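Local coordinates for protein monoglyceride lipase (Saccharomyces cerevisiae, PDB 4ZWN) that hydrolyses monoacylglycerols to free fatty acids and glycerol and also takes part in the breakdown of fatty acid ethyl esters, at residues P26-Y38 / K45-T57. The protein carries 2 engineered substitutions. Residues are numbered along the deposited sequence; the frame is centred on the assembly and turned at random.
Sequences PYKVQTTVPELQY and KFGYMFWPVQNGT
Pro34 lies across the indole of Trp51. Its CD sits over the face, 3.5 Å from the six-membered ring's centroid, and CB reaches Phe50 O. The 29-34 loop curves round the same indole. Val29 CG1 meets the rim at CZ2, and Val33 CG2 touches CH2. At the pyrrole edge NE1 donates to Thr31 OG1 (3.0 Å), which lies in the ring plane; Asp82 binds that hydroxyl too. An alanine in place of Trp51 would probably leave a hollow under Pro34 and rob Thr31 of its indole partner. Gln54 grips the backbone of Thr32 with both ends of its amide. OE1 accepts from Thr32 N at 2.8 Å, and NE2 gives a nearly straight bond to Thr32 O (176°). Further along, the segments enter the antiparallel hairpin of strands 37-41 and 44-51, at the edge of the alpha/beta-hydrolase sheet. Gln37 and Tyr48 form a hydrogen-bonded pair. Tyr48 CG stands between its backbone N and carbonyl carbon (chi1 69°), and the ring lies under Gln37 CB, 3.6 Å from the centroid. A water bridges Glu35 O, Gln37 OE1 and Phe50 N. Gly47 leaves room for Leu36 CD2 and the Tyr38 ring. Lys45, bent at chi3 (71°), sets NZ over the Tyr38 face, a cation-pi contact.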
loop_
_atom_site.group_PDB
_atom_site.type_symbol
_atom_site.label_atom_id
_atom_site.label_comp_id
_atom_site.label_asym_id
_atom_site.label_seq_id
_atom_site.Cartn_x
_atom_site.Cartn_y
_atom_site.Cartn_z
ATOM N N PRO A 26 -3.564 18.662 -6.050
ATOM C CA PRO A 26 -2.821 19.067 -7.249
ATOM C C PRO A 26 -3.197 18.286 -8.503
ATOM O O PRO A 26 -3.038 18.800 -9.609
ATOM C CB PRO A 26 -1.360 18.789 -6.866
ATOM C CG PRO A 26 -1.351 18.789 -5.375
ATOM C CD PRO A 26 -2.664 18.191 -4.986
ATOM N N TYR A 27 -3.687 17.063 -8.338
ATOM C CA TYR A 27 -3.975 16.215 -9.489
ATOM C C TYR A 27 -5.421 16.355 -9.956
ATOM O O TYR A 27 -6.352 16.389 -9.149
ATOM C CB TYR A 27 -3.668 14.750 -9.166
ATOM C CG TYR A 27 -4.024 13.801 -10.287
ATOM C CD1 TYR A 27 -3.260 13.742 -11.445
ATOM C CD2 TYR A 27 -5.126 12.962 -10.187
ATOM C CE1 TYR A 27 -3.584 12.878 -12.474
ATOM C CE2 TYR A 27 -5.458 12.095 -11.209
ATOM C CZ TYR A 27 -4.685 12.058 -12.349
ATOM O OH TYR A 27 -5.018 11.193 -13.366
ATOM N N LYS A 28 -5.590 16.442 -11.272
ATOM C CA LYS A 28 -6.905 16.512 -11.891
ATOM C C LYS A 28 -7.323 15.131 -12.383
ATOM O O LYS A 28 -6.725 14.597 -13.316
ATOM C CB LYS A 28 -6.899 17.504 -13.059
ATOM C CG LYS A 28 -6.436 18.913 -12.705
ATOM C CD LYS A 28 -7.498 19.664 -11.918
ATOM C CE LYS A 28 -7.342 21.169 -12.072
ATOM N NZ LYS A 28 -8.449 21.908 -11.401
ATOM N N VAL A 29 -8.338 14.551 -11.753
ATOM C CA VAL A 29 -8.827 13.237 -12.157
ATOM C C VAL A 29 -9.453 13.327 -13.545
ATOM O O VAL A 29 -10.223 14.243 -13.829
ATOM C CB VAL A 29 -9.850 12.676 -11.148
ATOM C CG1 VAL A 29 -10.322 11.292 -11.575
ATOM C CG2 VAL A 29 -9.243 12.626 -9.756
ATOM N N GLN A 30 -9.108 12.378 -14.411
ATOM C CA GLN A 30 -9.545 12.415 -15.801
ATOM C C GLN A 30 -10.779 11.553 -16.050
ATOM O O GLN A 30 -11.510 11.773 -17.015
ATOM C CB GLN A 30 -8.406 11.972 -16.718
ATOM C CG GLN A 30 -7.123 12.743 -16.492
ATOM C CD GLN A 30 -5.978 12.217 -17.325
ATOM O OE1 GLN A 30 -6.178 11.742 -18.443
ATOM N NE2 GLN A 30 -4.768 12.291 -16.782
ATOM N N THR A 31 -11.007 10.572 -15.182
ATOM C CA THR A 31 -12.184 9.720 -15.303
ATOM C C THR A 31 -13.208 10.055 -14.225
ATOM O O THR A 31 -13.022 10.989 -13.444
ATOM C CB THR A 31 -11.822 8.224 -15.212
ATOM O OG1 THR A 31 -11.279 7.934 -13.919
ATOM C CG2 THR A 31 -10.811 7.857 -16.280
ATOM N N THR A 32 -14.290 9.286 -14.190
ATOM C CA THR A 32 -15.365 9.514 -13.236
ATOM C C THR A 32 -15.054 8.884 -11.882
ATOM O O THR A 32 -14.920 7.665 -11.768
ATOM C CB THR A 32 -16.702 8.955 -13.758
ATOM O OG1 THR A 32 -16.995 9.533 -15.036
ATOM C CG2 THR A 32 -17.829 9.271 -12.785
ATOM N N VAL A 33 -14.943 9.722 -10.857
ATOM C CA VAL A 33 -14.663 9.251 -9.506
ATOM C C VAL A 33 -15.829 8.429 -8.963
ATOM O O VAL A 33 -16.963 8.903 -8.928
ATOM C CB VAL A 33 -14.367 10.425 -8.553
ATOM C CG1 VAL A 33 -14.132 9.918 -7.139
ATOM C CG2 VAL A 33 -13.163 11.217 -9.050
ATOM N N PRO A 34 -15.547 7.183 -8.550
ATOM C CA PRO A 34 -16.541 6.234 -8.032
ATOM C C PRO A 34 -17.194 6.687 -6.729
ATOM O O PRO A 34 -16.658 7.517 -5.994
ATOM C CB PRO A 34 -15.723 4.959 -7.798
ATOM C CG PRO A 34 -14.541 5.099 -8.693
ATOM C CD PRO A 34 -14.224 6.559 -8.702
ATOM N N GLU A 35 -18.365 6.125 -6.463
ATOM C CA GLU A 35 -19.116 6.372 -5.237
ATOM C C GLU A 35 -18.325 5.864 -4.030
ATOM O O GLU A 35 -17.839 4.737 -4.038
ATOM C CB GLU A 35 -20.467 5.662 -5.312
ATOM C CG GLU A 35 -21.269 5.552 -4.021
ATOM C CD GLU A 35 -22.578 4.788 -4.196
ATOM O OE1 GLU A 35 -22.989 4.571 -5.351
ATOM O OE2 GLU A 35 -23.188 4.394 -3.175
ATOM N N LEU A 36 -18.156 6.684 -2.999
ATOM C CA LEU A 36 -17.573 6.157 -1.763
ATOM C C LEU A 36 -18.653 5.266 -1.098
ATOM O O LEU A 36 -19.732 5.780 -0.672
ATOM C CB LEU A 36 -17.066 7.282 -0.838
ATOM C CG LEU A 36 -15.936 6.870 0.117
ATOM C CD1 LEU A 36 -15.118 8.042 0.658
ATOM C CD2 LEU A 36 -16.507 6.067 1.268
ATOM N N GLN A 37 -18.360 3.950 -1.032
ATOM C CA GLN A 37 -19.310 2.895 -0.634
ATOM C C GLN A 37 -18.950 2.335 0.740
ATOM O O GLN A 37 -17.774 2.323 1.146
ATOM C CB GLN A 37 -19.274 1.793 -1.667
ATOM C CG GLN A 37 -20.562 1.247 -2.210
ATOM C CD GLN A 37 -20.398 0.614 -3.579
ATOM O OE1 GLN A 37 -19.499 0.964 -4.334
ATOM N NE2 GLN A 37 -21.260 -0.342 -3.893
ATOM N N TYR A 38 -19.947 1.824 1.444
ATOM C CA TYR A 38 -19.711 1.285 2.772
ATOM C C TYR A 38 -20.158 -0.167 2.935
ATOM O O TYR A 38 -21.116 -0.617 2.316
ATOM C CB TYR A 38 -20.408 2.175 3.815
ATOM C CG TYR A 38 -19.844 3.581 3.911
ATOM C CD1 TYR A 38 -20.341 4.604 3.117
ATOM C CD2 TYR A 38 -18.798 3.877 4.780
ATOM C CE1 TYR A 38 -19.818 5.900 3.193
ATOM C CE2 TYR A 38 -18.268 5.160 4.865
ATOM C CZ TYR A 38 -18.780 6.167 4.071
ATOM O OH TYR A 38 -18.240 7.429 4.177
ATOM N N LYS A 45 -17.334 -0.351 9.967
ATOM C CA LYS A 45 -17.966 0.087 8.729
ATOM C C LYS A 45 -16.902 0.549 7.744
ATOM O O LYS A 45 -16.433 1.684 7.806
ATOM C CB LYS A 45 -18.973 1.210 8.994
ATOM C CG LYS A 45 -19.851 1.533 7.796
ATOM C CD LYS A 45 -20.800 2.688 8.068
ATOM C CE LYS A 45 -20.059 4.012 8.143
ATOM N NZ LYS A 45 -20.995 5.171 8.162
ATOM N N PHE A 46 -16.521 -0.345 6.839
ATOM C CA PHE A 46 -15.447 -0.075 5.894
ATOM C C PHE A 46 -15.907 0.770 4.709
ATOM O O PHE A 46 -16.832 0.394 3.988
ATOM C CB PHE A 46 -14.847 -1.387 5.382
ATOM C CG PHE A 46 -14.089 -2.157 6.423
ATOM C CD1 PHE A 46 -14.732 -3.082 7.228
ATOM C CD2 PHE A 46 -12.730 -1.963 6.591
ATOM C CE1 PHE A 46 -14.034 -3.793 8.186
ATOM C CE2 PHE A 46 -12.026 -2.673 7.547
ATOM C CZ PHE A 46 -12.680 -3.587 8.345
ATOM N N GLY A 47 -15.254 1.911 4.513
ATOM C CA GLY A 47 -15.453 2.696 3.310
ATOM C C GLY A 47 -14.575 2.147 2.199
ATOM O O GLY A 47 -13.392 1.885 2.413
ATOM N N TYR A 48 -15.147 1.957 1.014
ATOM C CA TYR A 48 -14.384 1.398 -0.094
ATOM C C TYR A 48 -14.803 1.982 -1.436
ATOM O O TYR A 48 -15.842 2.630 -1.551
ATOM C CB TYR A 48 -14.520 -0.127 -0.127
ATOM C CG TYR A 48 -15.901 -0.613 -0.504
ATOM C CD1 TYR A 48 -16.209 -0.945 -1.815
ATOM C CD2 TYR A 48 -16.897 -0.740 0.455
ATOM C CE1 TYR A 48 -17.469 -1.388 -2.162
ATOM C CE2 TYR A 48 -18.159 -1.183 0.118
ATOM C CZ TYR A 48 -18.439 -1.507 -1.190
ATOM O OH TYR A 48 -19.699 -1.949 -1.528
ATOM N N MET A 49 -13.977 1.737 -2.447
ATOM C CA MET A 49 -14.226 2.229 -3.793
ATOM C C MET A 49 -13.963 1.157 -4.834
ATOM O O MET A 49 -12.993 0.404 -4.736
ATOM C CB MET A 49 -13.354 3.444 -4.097
ATOM C CG MET A 49 -13.871 4.744 -3.543
ATOM S SD MET A 49 -12.897 6.121 -4.165
ATOM C CE MET A 49 -13.755 7.498 -3.409
ATOM N N PHE A 50 -14.836 1.092 -5.830
ATOM C CA PHE A 50 -14.578 0.267 -6.996
ATOM C C PHE A 50 -14.409 1.164 -8.212
ATOM O O PHE A 50 -15.366 1.785 -8.671
ATOM C CB PHE A 50 -15.702 -0.737 -7.231
ATOM C CG PHE A 50 -15.627 -1.407 -8.568
ATOM C CD1 PHE A 50 -14.617 -2.314 -8.845
ATOM C CD2 PHE A 50 -16.552 -1.117 -9.555
ATOM C CE1 PHE A 50 -14.539 -2.926 -10.081
ATOM C CE2 PHE A 50 -16.481 -1.724 -10.792
ATOM C CZ PHE A 50 -15.472 -2.631 -11.057
ATOM N N TRP A 51 -13.185 1.234 -8.723
ATOM C CA TRP A 51 -12.880 2.107 -9.849
ATOM C C TRP A 51 -12.877 1.322 -11.155
ATOM O O TRP A 51 -11.962 0.542 -11.409
ATOM C CB TRP A 51 -11.532 2.794 -9.641
ATOM C CG TRP A 51 -11.410 4.094 -10.363
ATOM C CD1 TRP A 51 -11.540 4.302 -11.707
ATOM C CD2 TRP A 51 -11.124 5.370 -9.784
ATOM N NE1 TRP A 51 -11.357 5.632 -11.998
ATOM C CE2 TRP A 51 -11.099 6.310 -10.835
ATOM C CE3 TRP A 51 -10.888 5.812 -8.478
ATOM C CZ2 TRP A 51 -10.847 7.665 -10.620
ATOM C CZ3 TRP A 51 -10.636 7.158 -8.267
ATOM C CH2 TRP A 51 -10.617 8.067 -9.332
ATOM N N PRO A 52 -13.905 1.533 -11.992
ATOM C CA PRO A 52 -14.076 0.775 -13.237
ATOM C C PRO A 52 -13.177 1.268 -14.367
ATOM O O PRO A 52 -12.729 2.414 -14.346
ATOM C CB PRO A 52 -15.548 1.005 -13.577
ATOM C CG PRO A 52 -15.834 2.366 -13.035
ATOM C CD PRO A 52 -14.981 2.521 -11.795
ATOM N N VAL A 53 -12.920 0.402 -15.341
ATOM C CA VAL A 53 -12.172 0.792 -16.528
ATOM C C VAL A 53 -12.978 1.800 -17.337
ATOM O O VAL A 53 -14.136 1.549 -17.672
ATOM C CB VAL A 53 -11.832 -0.423 -17.414
ATOM C CG1 VAL A 53 -11.179 0.033 -18.708
ATOM C CG2 VAL A 53 -10.931 -1.395 -16.664
ATOM N N GLN A 54 -12.372 2.944 -17.638
ATOM C CA GLN A 54 -13.046 3.993 -18.401
ATOM C C GLN A 54 -12.169 4.542 -19.520
ATOM O O GLN A 54 -11.659 5.656 -19.419
ATOM C CB GLN A 54 -13.463 5.141 -17.479
ATOM C CG GLN A 54 -14.313 4.720 -16.296
ATOM C CD GLN A 54 -14.558 5.856 -15.324
ATOM O OE1 GLN A 54 -14.806 6.993 -15.727
ATOM N NE2 GLN A 54 -14.481 5.556 -14.032
ATOM N N ASN A 55 -12.024 3.764 -20.562
ATOM C CA ASN A 55 -11.189 4.160 -21.654
ATOM C C ASN A 55 -11.856 3.982 -22.992
ATOM O O ASN A 55 -11.200 3.827 -23.981
ATOM C CB ASN A 55 -9.893 3.378 -21.617
ATOM C CG ASN A 55 -10.108 1.936 -21.872
ATOM O OD1 ASN A 55 -11.210 1.518 -22.110
ATOM N ND2 ASN A 55 -9.063 1.173 -21.831
ATOM N N GLY A 56 -13.162 4.033 -23.048
ATOM C CA GLY A 56 -13.785 3.988 -24.341
ATOM C C GLY A 56 -13.963 2.590 -24.868
ATOM O O GLY A 56 -15.080 2.191 -25.104
ATOM N N THR A 57 -12.889 1.844 -25.067
ATOM C CA THR A 57 -13.060 0.440 -25.299
ATOM C C THR A 57 -13.711 0.102 -24.023
ATOM O O THR A 57 -13.712 0.907 -23.135
ATOM C CB THR A 57 -11.754 -0.333 -25.308
ATOM O OG1 THR A 57 -11.774 -1.269 -24.242
ATOM C CG2 THR A 57 -10.582 0.568 -25.134
HETATM O O HOH W 1 -17.474 2.583 -5.374
#